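Side-chain contacts in putative snRNP Sm-like protein (PDB 1H64), which assembles into a heptamer of Sm-fold subunits related to the spliceosomal snRNP core and probably binds RNA: residues F25-R30 with K55-I60; G29-Y34 with V40-A45. One frame throughout, in Å; residues are numbered along the deposited sequence.

Interaction 1 (F25-R30 with K55-I60); sequences FEFRGR and KRYGKI
Phe-27, Tyr-57 and Ile-60 meet inside the strongly bent antiparallel sheet of the Sm fold, where strand 25-34 faces the chain that leaves strand 52-57 and turns a corner at Gly-58 and Lys-59. No hydrogen bond joins the two segments: their nearest CA atoms, those of Phe-27 and Arg-56, are 9.4 Å apart, and buried apolar side chains span the distance. The aromatic contact is made by one corner of each ring, Phe-27 CE2 lying 3.8 Å from Tyr-57 CE1. The tyrosine carbon comes in at the edge of the phenylalanine ring, near its plane, and the two side chains run at about a right angle to each other. Phe-27 gets there with CG anti to the carbonyl carbon (chi1 -74°).

Aliphatic packing completes the cluster. Ile-60 is fully extended through CG1, with chi1 -172° and chi2 173°, and its CD1 reaches 3.9 Å from Phe-27 CE2. Met-47 of the intervening strand 45-49 packs against both aromatic residues. Around the corner a neighbouring subunit packs on the same segment: its Ser-71 OG is hydrogen-bonded to Lys-59 O, and its Ile-20 and Ala-69 pack on Tyr-57 and Ile-60. Within the cluster, Ile-60 CD1 also sits over a face of the Tyr-57 ring, 4.0 Å above the plane and over the ring centre.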
ATOM      1  N   PHE C  25     -18.985   1.433  -2.142  1.00 53.34           N
ATOM      2  CA  PHE C  25     -19.263   2.827  -1.857  1.00 46.01           C
ATOM      3  C   PHE C  25     -19.029   3.565  -3.189  1.00 42.50           C
ATOM      4  O   PHE C  25     -18.076   3.248  -3.904  1.00 34.49           O
ATOM      5  CB  PHE C  25     -18.243   3.237  -0.801  1.00 50.59           C
ATOM      6  CG  PHE C  25     -18.377   4.629  -0.310  1.00 54.93           C
ATOM      7  CD1 PHE C  25     -19.517   5.037   0.365  1.00 57.07           C
ATOM      8  CD2 PHE C  25     -17.314   5.512  -0.444  1.00 56.82           C
ATOM      9  CE1 PHE C  25     -19.589   6.309   0.902  1.00 60.80           C
ATOM     10  CE2 PHE C  25     -17.375   6.783   0.086  1.00 58.81           C
ATOM     11  CZ  PHE C  25     -18.508   7.181   0.763  1.00 62.30           C
ATOM     12  N   GLU C  26     -19.868   4.538  -3.537  1.00 36.08           N
ATOM     13  CA  GLU C  26     -19.656   5.221  -4.813  1.00 36.49           C
ATOM     14  C   GLU C  26     -20.037   6.686  -4.936  1.00 34.76           C
ATOM     15  O   GLU C  26     -20.719   7.243  -4.080  1.00 30.42           O
ATOM     16  CB  GLU C  26     -20.324   4.428  -5.946  1.00 38.35           C
ATOM     17  CG  GLU C  26     -21.685   3.833  -5.621  1.00 50.99           C
ATOM     18  CD  GLU C  26     -22.172   2.864  -6.697  1.00 53.80           C
ATOM     19  OE1 GLU C  26     -21.472   1.862  -6.959  1.00 57.42           O
ATOM     20  OE2 GLU C  26     -23.251   3.098  -7.281  1.00 57.86           O
ATOM     21  N   PHE C  27     -19.542   7.314  -5.997  1.00 27.96           N
ATOM     22  CA  PHE C  27     -19.851   8.701  -6.276  1.00 31.00           C
ATOM     23  C   PHE C  27     -20.452   8.763  -7.669  1.00 33.77           C
ATOM     24  O   PHE C  27     -20.111   7.952  -8.536  1.00 29.89           O
ATOM     25  CB  PHE C  27     -18.607   9.587  -6.259  1.00 31.48           C
ATOM     26  CG  PHE C  27     -18.061   9.868  -4.892  1.00 31.54           C
ATOM     27  CD1 PHE C  27     -16.881   9.269  -4.468  1.00 32.47           C
ATOM     28  CD2 PHE C  27     -18.693  10.773  -4.048  1.00 33.25           C
ATOM     29  CE1 PHE C  27     -16.334   9.571  -3.228  1.00 36.70           C
ATOM     30  CE2 PHE C  27     -18.153  11.084  -2.801  1.00 33.38           C
ATOM     31  CZ  PHE C  27     -16.970  10.481  -2.392  1.00 34.98           C
ATOM     32  N   ARG C  28     -21.368   9.705  -7.871  1.00 29.56           N
ATOM     33  CA  ARG C  28     -21.974   9.895  -9.183  1.00 32.82           C
ATOM     34  C   ARG C  28     -22.013  11.391  -9.407  1.00 29.48           C
ATOM     35  O   ARG C  28     -22.316  12.157  -8.492  1.00 30.17           O
ATOM     36  CB  ARG C  28     -23.387   9.298  -9.247  1.00 37.60           C
ATOM     37  CG  ARG C  28     -23.460   7.861  -8.759  1.00 45.30           C
ATOM     38  CD  ARG C  28     -24.561   7.072  -9.459  1.00 51.02           C
ATOM     39  NE  ARG C  28     -24.218   6.790 -10.854  1.00 56.74           N
ATOM     40  CZ  ARG C  28     -24.890   5.956 -11.640  1.00 55.76           C
ATOM     41  NH1 ARG C  28     -25.952   5.310 -11.176  1.00 59.42           N
ATOM     42  NH2 ARG C  28     -24.500   5.765 -12.891  1.00 58.63           N
ATOM     43  N   GLY C  29     -21.667  11.816 -10.618  1.00 31.49           N
ATOM     44  CA  GLY C  29     -21.668  13.234 -10.915  1.00 27.84           C
ATOM     45  C   GLY C  29     -21.248  13.484 -12.344  1.00 28.09           C
ATOM     46  O   GLY C  29     -21.043  12.542 -13.111  1.00 26.55           O
ATOM     47  N   ARG C  30     -21.147  14.753 -12.714  1.00 26.67           N
ATOM     48  CA  ARG C  30     -20.745  15.097 -14.062  1.00 30.16           C
ATOM     49  C   ARG C  30     -19.222  15.238 -14.081  1.00 24.46           C
ATOM     50  O   ARG C  30     -18.656  16.005 -13.309  1.00 23.07           O
ATOM     51  CB  ARG C  30     -21.408  16.412 -14.496  1.00 32.21           C
ATOM     52  CG  ARG C  30     -21.147  16.798 -15.952  1.00 36.58           C
ATOM     53  CD  ARG C  30     -21.995  17.992 -16.366  1.00 36.38           C
ATOM     54  NE  ARG C  30     -21.963  19.051 -15.366  1.00 41.84           N
ATOM     55  CZ  ARG C  30     -21.154  20.103 -15.401  1.00 40.79           C
ATOM     56  NH1 ARG C  30     -20.295  20.257 -16.401  1.00 45.08           N
ATOM     57  NH2 ARG C  30     -21.192  20.994 -14.419  1.00 42.35           N
ATOM     58  N   LYS C  55     -24.576  12.245   0.848  1.00 32.59           N
ATOM     59  CA  LYS C  55     -23.876  13.526   0.774  1.00 33.38           C
ATOM     60  C   LYS C  55     -23.983  14.086  -0.648  1.00 29.96           C
ATOM     61  O   LYS C  55     -24.178  13.341  -1.613  1.00 34.92           O
ATOM     62  CB  LYS C  55     -22.389  13.369   1.137  1.00 35.29           C
ATOM     63  CG  LYS C  55     -22.090  12.966   2.579  1.00 41.86           C
ATOM     64  CD  LYS C  55     -21.804  14.166   3.486  1.00 42.45           C
ATOM     65  CE  LYS C  55     -20.443  14.784   3.182  1.00 46.72           C
ATOM     66  NZ  LYS C  55     -19.931  15.658   4.286  1.00 40.70           N
ATOM     67  N   ARG C  56     -23.870  15.403  -0.771  1.00 30.43           N
ATOM     68  CA  ARG C  56     -23.909  16.052  -2.072  1.00 31.58           C
ATOM     69  C   ARG C  56     -22.821  17.095  -2.086  1.00 32.49           C
ATOM     70  O   ARG C  56     -22.495  17.686  -1.052  1.00 33.98           O
ATOM     71  CB  ARG C  56     -25.277  16.692  -2.353  1.00 37.13           C
ATOM     72  CG  ARG C  56     -26.313  15.678  -2.800  1.00 39.75           C
ATOM     73  CD  ARG C  56     -27.658  16.306  -3.135  1.00 44.97           C
ATOM     74  NE  ARG C  56     -28.658  15.268  -3.367  1.00 49.90           N
ATOM     75  CZ  ARG C  56     -29.971  15.465  -3.333  1.00 49.06           C
ATOM     76  NH1 ARG C  56     -30.462  16.670  -3.080  1.00 54.49           N
ATOM     77  NH2 ARG C  56     -30.791  14.446  -3.526  1.00 47.82           N
ATOM     78  N   TYR C  57     -22.245  17.313  -3.259  1.00 30.87           N
ATOM     79  CA  TYR C  57     -21.173  18.276  -3.385  1.00 27.75           C
ATOM     80  C   TYR C  57     -21.336  19.058  -4.673  1.00 29.99           C
ATOM     81  O   TYR C  57     -21.672  18.485  -5.713  1.00 32.54           O
ATOM     82  CB  TYR C  57     -19.820  17.542  -3.402  1.00 31.11           C
ATOM     83  CG  TYR C  57     -19.690  16.461  -2.353  1.00 27.09           C
ATOM     84  CD1 TYR C  57     -20.107  15.158  -2.609  1.00 25.47           C
ATOM     85  CD2 TYR C  57     -19.149  16.748  -1.102  1.00 30.56           C
ATOM     86  CE1 TYR C  57     -19.985  14.158  -1.638  1.00 27.78           C
ATOM     87  CE2 TYR C  57     -19.020  15.761  -0.124  1.00 33.20           C
ATOM     88  CZ  TYR C  57     -19.440  14.473  -0.394  1.00 29.78           C
ATOM     89  OH  TYR C  57     -19.329  13.524   0.596  1.00 28.84           O
ATOM     90  N   GLY C  58     -21.104  20.364  -4.611  1.00 29.95           N
ATOM     91  CA  GLY C  58     -21.201  21.163  -5.819  1.00 29.24           C
ATOM     92  C   GLY C  58     -20.086  20.706  -6.751  1.00 31.45           C
ATOM     93  O   GLY C  58     -20.269  20.586  -7.963  1.00 30.88           O
ATOM     94  N   LYS C  59     -18.928  20.422  -6.163  1.00 27.79           N
ATOM     95  CA  LYS C  59     -17.761  19.972  -6.928  1.00 29.03           C
ATOM     96  C   LYS C  59     -16.849  19.160  -6.007  1.00 25.04           C
ATOM     97  O   LYS C  59     -16.602  19.559  -4.872  1.00 27.80           O
ATOM     98  CB  LYS C  59     -17.000  21.176  -7.474  1.00 28.06           C
ATOM     99  CG  LYS C  59     -15.908  20.835  -8.482  1.00 37.18           C
ATOM    100  CD  LYS C  59     -15.229  22.097  -9.006  1.00 38.73           C
ATOM    101  CE  LYS C  59     -16.201  22.972  -9.785  1.00 43.73           C
ATOM    102  NZ  LYS C  59     -15.561  24.258 -10.213  1.00 48.55           N
ATOM    103  N   ILE C  60     -16.344  18.031  -6.490  1.00 27.48           N
ATOM    104  CA  ILE C  60     -15.477  17.212  -5.649  1.00 27.11           C
ATOM    105  C   ILE C  60     -14.320  16.575  -6.425  1.00 25.25           C
ATOM    106  O   ILE C  60     -14.515  16.060  -7.523  1.00 21.56           O
ATOM    107  CB  ILE C  60     -16.273  16.089  -4.955  1.00 24.78           C
ATOM    108  CG1 ILE C  60     -15.378  15.369  -3.942  1.00 27.37           C
ATOM    109  CG2 ILE C  60     -16.805  15.097  -5.982  1.00 20.44           C
ATOM    110  CD1 ILE C  60     -16.109  14.357  -3.089  1.00 27.68           C
TER

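Interaction 2 (G29-Y34 with V40-A45); sequences GRLIGY and VVLADA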
ATOM      1  N   GLY C  29     -21.667  11.816 -10.618  1.00 31.49           N
ATOM      2  CA  GLY C  29     -21.668  13.234 -10.915  1.00 27.84           C
ATOM      3  C   GLY C  29     -21.248  13.484 -12.344  1.00 28.09           C
ATOM      4  O   GLY C  29     -21.043  12.542 -13.111  1.00 26.55           O
ATOM      5  N   ARG C  30     -21.147  14.753 -12.714  1.00 26.67           N
ATOM      6  CA  ARG C  30     -20.745  15.097 -14.062  1.00 30.16           C
ATOM      7  C   ARG C  30     -19.222  15.238 -14.081  1.00 24.46           C
ATOM      8  O   ARG C  30     -18.656  16.005 -13.309  1.00 23.07           O
ATOM      9  CB  ARG C  30     -21.408  16.412 -14.496  1.00 32.21           C
ATOM     10  CG  ARG C  30     -21.147  16.798 -15.952  1.00 36.58           C
ATOM     11  CD  ARG C  30     -21.995  17.992 -16.366  1.00 36.38           C
ATOM     12  NE  ARG C  30     -21.963  19.051 -15.366  1.00 41.84           N
ATOM     13  CZ  ARG C  30     -21.154  20.103 -15.401  1.00 40.79           C
ATOM     14  NH1 ARG C  30     -20.295  20.257 -16.401  1.00 45.08           N
ATOM     15  NH2 ARG C  30     -21.192  20.994 -14.419  1.00 42.35           N
ATOM     16  N   LEU C  31     -18.562  14.490 -14.949  1.00 27.28           N
ATOM     17  CA  LEU C  31     -17.091  14.582 -15.030  1.00 27.33           C
ATOM     18  C   LEU C  31     -16.618  15.901 -15.647  1.00 24.31           C
ATOM     19  O   LEU C  31     -16.948  16.202 -16.789  1.00 29.52           O
ATOM     20  CB  LEU C  31     -16.540  13.414 -15.858  1.00 22.22           C
ATOM     21  CG  LEU C  31     -15.008  13.297 -15.951  1.00 26.02           C
ATOM     22  CD1 LEU C  31     -14.419  12.896 -14.578  1.00 21.20           C
ATOM     23  CD2 LEU C  31     -14.661  12.249 -16.996  1.00 25.10           C
ATOM     24  N   ILE C  32     -15.844  16.698 -14.910  1.00 23.13           N
ATOM     25  CA  ILE C  32     -15.364  17.951 -15.477  1.00 26.64           C
ATOM     26  C   ILE C  32     -13.842  18.068 -15.613  1.00 27.96           C
ATOM     27  O   ILE C  32     -13.347  19.012 -16.224  1.00 29.10           O
ATOM     28  CB  ILE C  32     -15.889  19.179 -14.682  1.00 31.05           C
ATOM     29  CG1 ILE C  32     -15.556  19.050 -13.195  1.00 33.61           C
ATOM     30  CG2 ILE C  32     -17.401  19.300 -14.868  1.00 33.71           C
ATOM     31  CD1 ILE C  32     -16.008  20.260 -12.359  1.00 34.56           C
ATOM     32  N   GLY C  33     -13.101  17.110 -15.057  1.00 25.74           N
ATOM     33  CA  GLY C  33     -11.649  17.172 -15.154  1.00 24.15           C
ATOM     34  C   GLY C  33     -11.026  15.869 -14.691  1.00 26.18           C
ATOM     35  O   GLY C  33     -11.700  15.040 -14.074  1.00 24.22           O
ATOM     36  N   TYR C  34      -9.746  15.674 -15.004  1.00 23.62           N
ATOM     37  CA  TYR C  34      -9.060  14.455 -14.611  1.00 21.43           C
ATOM     38  C   TYR C  34      -7.575  14.646 -14.889  1.00 22.21           C
ATOM     39  O   TYR C  34      -7.184  15.624 -15.514  1.00 24.70           O
ATOM     40  CB  TYR C  34      -9.576  13.270 -15.434  1.00 18.26           C
ATOM     41  CG  TYR C  34      -9.213  13.319 -16.907  1.00 30.27           C
ATOM     42  CD1 TYR C  34      -8.042  12.714 -17.383  1.00 28.78           C
ATOM     43  CD2 TYR C  34     -10.018  13.999 -17.823  1.00 27.85           C
ATOM     44  CE1 TYR C  34      -7.686  12.793 -18.729  1.00 34.80           C
ATOM     45  CE2 TYR C  34      -9.667  14.079 -19.173  1.00 32.95           C
ATOM     46  CZ  TYR C  34      -8.501  13.476 -19.618  1.00 35.41           C
ATOM     47  OH  TYR C  34      -8.143  13.558 -20.945  1.00 37.59           O
ATOM     48  N   VAL C  40     -10.003  12.330 -10.377  1.00 21.88           N
ATOM     49  CA  VAL C  40     -11.064  12.928 -11.190  1.00 20.74           C
ATOM     50  C   VAL C  40     -11.810  14.028 -10.456  1.00 23.28           C
ATOM     51  O   VAL C  40     -11.764  14.118  -9.227  1.00 19.57           O
ATOM     52  CB  VAL C  40     -12.090  11.859 -11.682  1.00 25.44           C
ATOM     53  CG1 VAL C  40     -11.391  10.861 -12.614  1.00 27.38           C
ATOM     54  CG2 VAL C  40     -12.727  11.128 -10.494  1.00 25.75           C
ATOM     55  N   VAL C  41     -12.471  14.889 -11.229  1.00 25.61           N
ATOM     56  CA  VAL C  41     -13.230  15.993 -10.654  1.00 28.10           C
ATOM     57  C   VAL C  41     -14.658  15.859 -11.147  1.00 26.66           C
ATOM     58  O   VAL C  41     -14.884  15.728 -12.347  1.00 21.90           O
ATOM     59  CB  VAL C  41     -12.688  17.374 -11.110  1.00 28.40           C
ATOM     60  CG1 VAL C  41     -13.496  18.480 -10.432  1.00 26.44           C
ATOM     61  CG2 VAL C  41     -11.208  17.524 -10.743  1.00 25.36           C
ATOM     62  N   LEU C  42     -15.614  15.861 -10.220  1.00 23.03           N
ATOM     63  CA  LEU C  42     -17.015  15.752 -10.593  1.00 25.48           C
ATOM     64  C   LEU C  42     -17.731  17.016 -10.135  1.00 25.43           C
ATOM     65  O   LEU C  42     -17.321  17.649  -9.148  1.00 24.00           O
ATOM     66  CB  LEU C  42     -17.670  14.556  -9.904  1.00 28.92           C
ATOM     67  CG  LEU C  42     -17.040  13.179 -10.085  1.00 27.71           C
ATOM     68  CD1 LEU C  42     -17.872  12.171  -9.318  1.00 27.84           C
ATOM     69  CD2 LEU C  42     -16.986  12.810 -11.544  1.00 22.62           C
ATOM     70  N   ALA C  43     -18.772  17.386 -10.878  1.00 27.46           N
ATOM     71  CA  ALA C  43     -19.600  18.550 -10.551  1.00 29.97           C
ATOM     72  C   ALA C  43     -20.996  18.012 -10.191  1.00 25.35           C
ATOM     73  O   ALA C  43     -21.414  16.974 -10.714  1.00 22.55           O
ATOM     74  CB  ALA C  43     -19.680  19.501 -11.756  1.00 31.32           C
ATOM     75  N   ASP C  44     -21.699  18.716  -9.303  1.00 27.36           N
ATOM     76  CA  ASP C  44     -23.041  18.313  -8.851  1.00 29.97           C
ATOM     77  C   ASP C  44     -23.014  16.847  -8.456  1.00 26.71           C
ATOM     78  O   ASP C  44     -23.785  16.041  -8.961  1.00 26.63           O
ATOM     79  CB  ASP C  44     -24.084  18.520  -9.959  1.00 37.08           C
ATOM     80  CG  ASP C  44     -24.131  19.952 -10.460  1.00 40.51           C
ATOM     81  OD1 ASP C  44     -24.095  20.885  -9.625  1.00 42.34           O
ATOM     82  OD2 ASP C  44     -24.211  20.145 -11.689  1.00 42.58           O
ATOM     83  N   ALA C  45     -22.130  16.514  -7.523  1.00 28.20           N
ATOM     84  CA  ALA C  45     -21.951  15.134  -7.098  1.00 29.77           C
ATOM     85  C   ALA C  45     -22.737  14.696  -5.876  1.00 30.16           C
ATOM     86  O   ALA C  45     -23.154  15.513  -5.053  1.00 31.94           O
ATOM     87  CB  ALA C  45     -20.451  14.863  -6.850  1.00 28.21           C
TER
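Arg-30 and Ala-43 form a hydrogen-bonded antiparallel pair, Leu-31 and Leu-42 the non-hydrogen-bonded pair beside it, and farther along the hairpin the register slips by one residue, because Ile-32 and Gly-33 both face Val-41 in a classic beta bulge. Arg-30 N is hydrogen-bonded to Ala-43 O at 3.0 Å. Both polar groups of Val-41 are used at the bulge: its O takes the N-H of Ile-32 at 2.9 Å, while its N reaches Gly-33 O at 3.0 Å from well above the carbonyl plane, 48° out of it.

The Ile-32 side chain lies across Val-41. With CG1 set between the backbone N and the carbonyl carbon (chi1 54°), that atom presses on Val-41 CG1 at a tight 3.5 Å, and CD1 runs on to Ala-43 CB, 3.8 Å away. Cut back to alanine, the residue would lose both branches beyond CB, and a gap is likely to open beside Val-41 CG1, with Ala-43 CB keeping only part of its packing. Arg-30 bends at chi3 to bring NH2 within 3.4 Å of Ala-43 CB; Asp-44 OD2, at the guanidinium edge, stays 4.2 Å from NH2, beyond a salt bridge. On the other face, Leu-31 CD1 fits against Val-40 CB (3.9 Å) and Leu-42 CD2.

That face turns to Ile-9 of helix 5-11, which packs on Leu-31 and Tyr-34, and Tyr-34 OH is hydrogen-bonded to His-10 ND1. Strand 16-21 lies against Leu-31 and Leu-42 through Val-17, and strand 60-62 pairs with strand 40-42.

Both contacts use strand 25-34 and share Gly-29 and Arg-30, but they engage it differently. Interaction 2 is direct pairing between hairpin neighbours, with backbone hydrogen bonds, a bulge and side chains on two faces; it is mostly buried, with Asp-44 exposed at the corner that follows strand 40-42. Interaction 1 is purely apolar, wholly buried and far smaller, reaching over the curl of the sheet to a segment that does not pair with 25-30. The two corners of the chain dock on each other: Tyr-57 N and Ala-45 O, like Gly-58 O and Asp-44 N, are probably hydrogen-bonded. Residues of both also touch the neighbouring subunit, interaction 2 through Val-41 on its Glu-3.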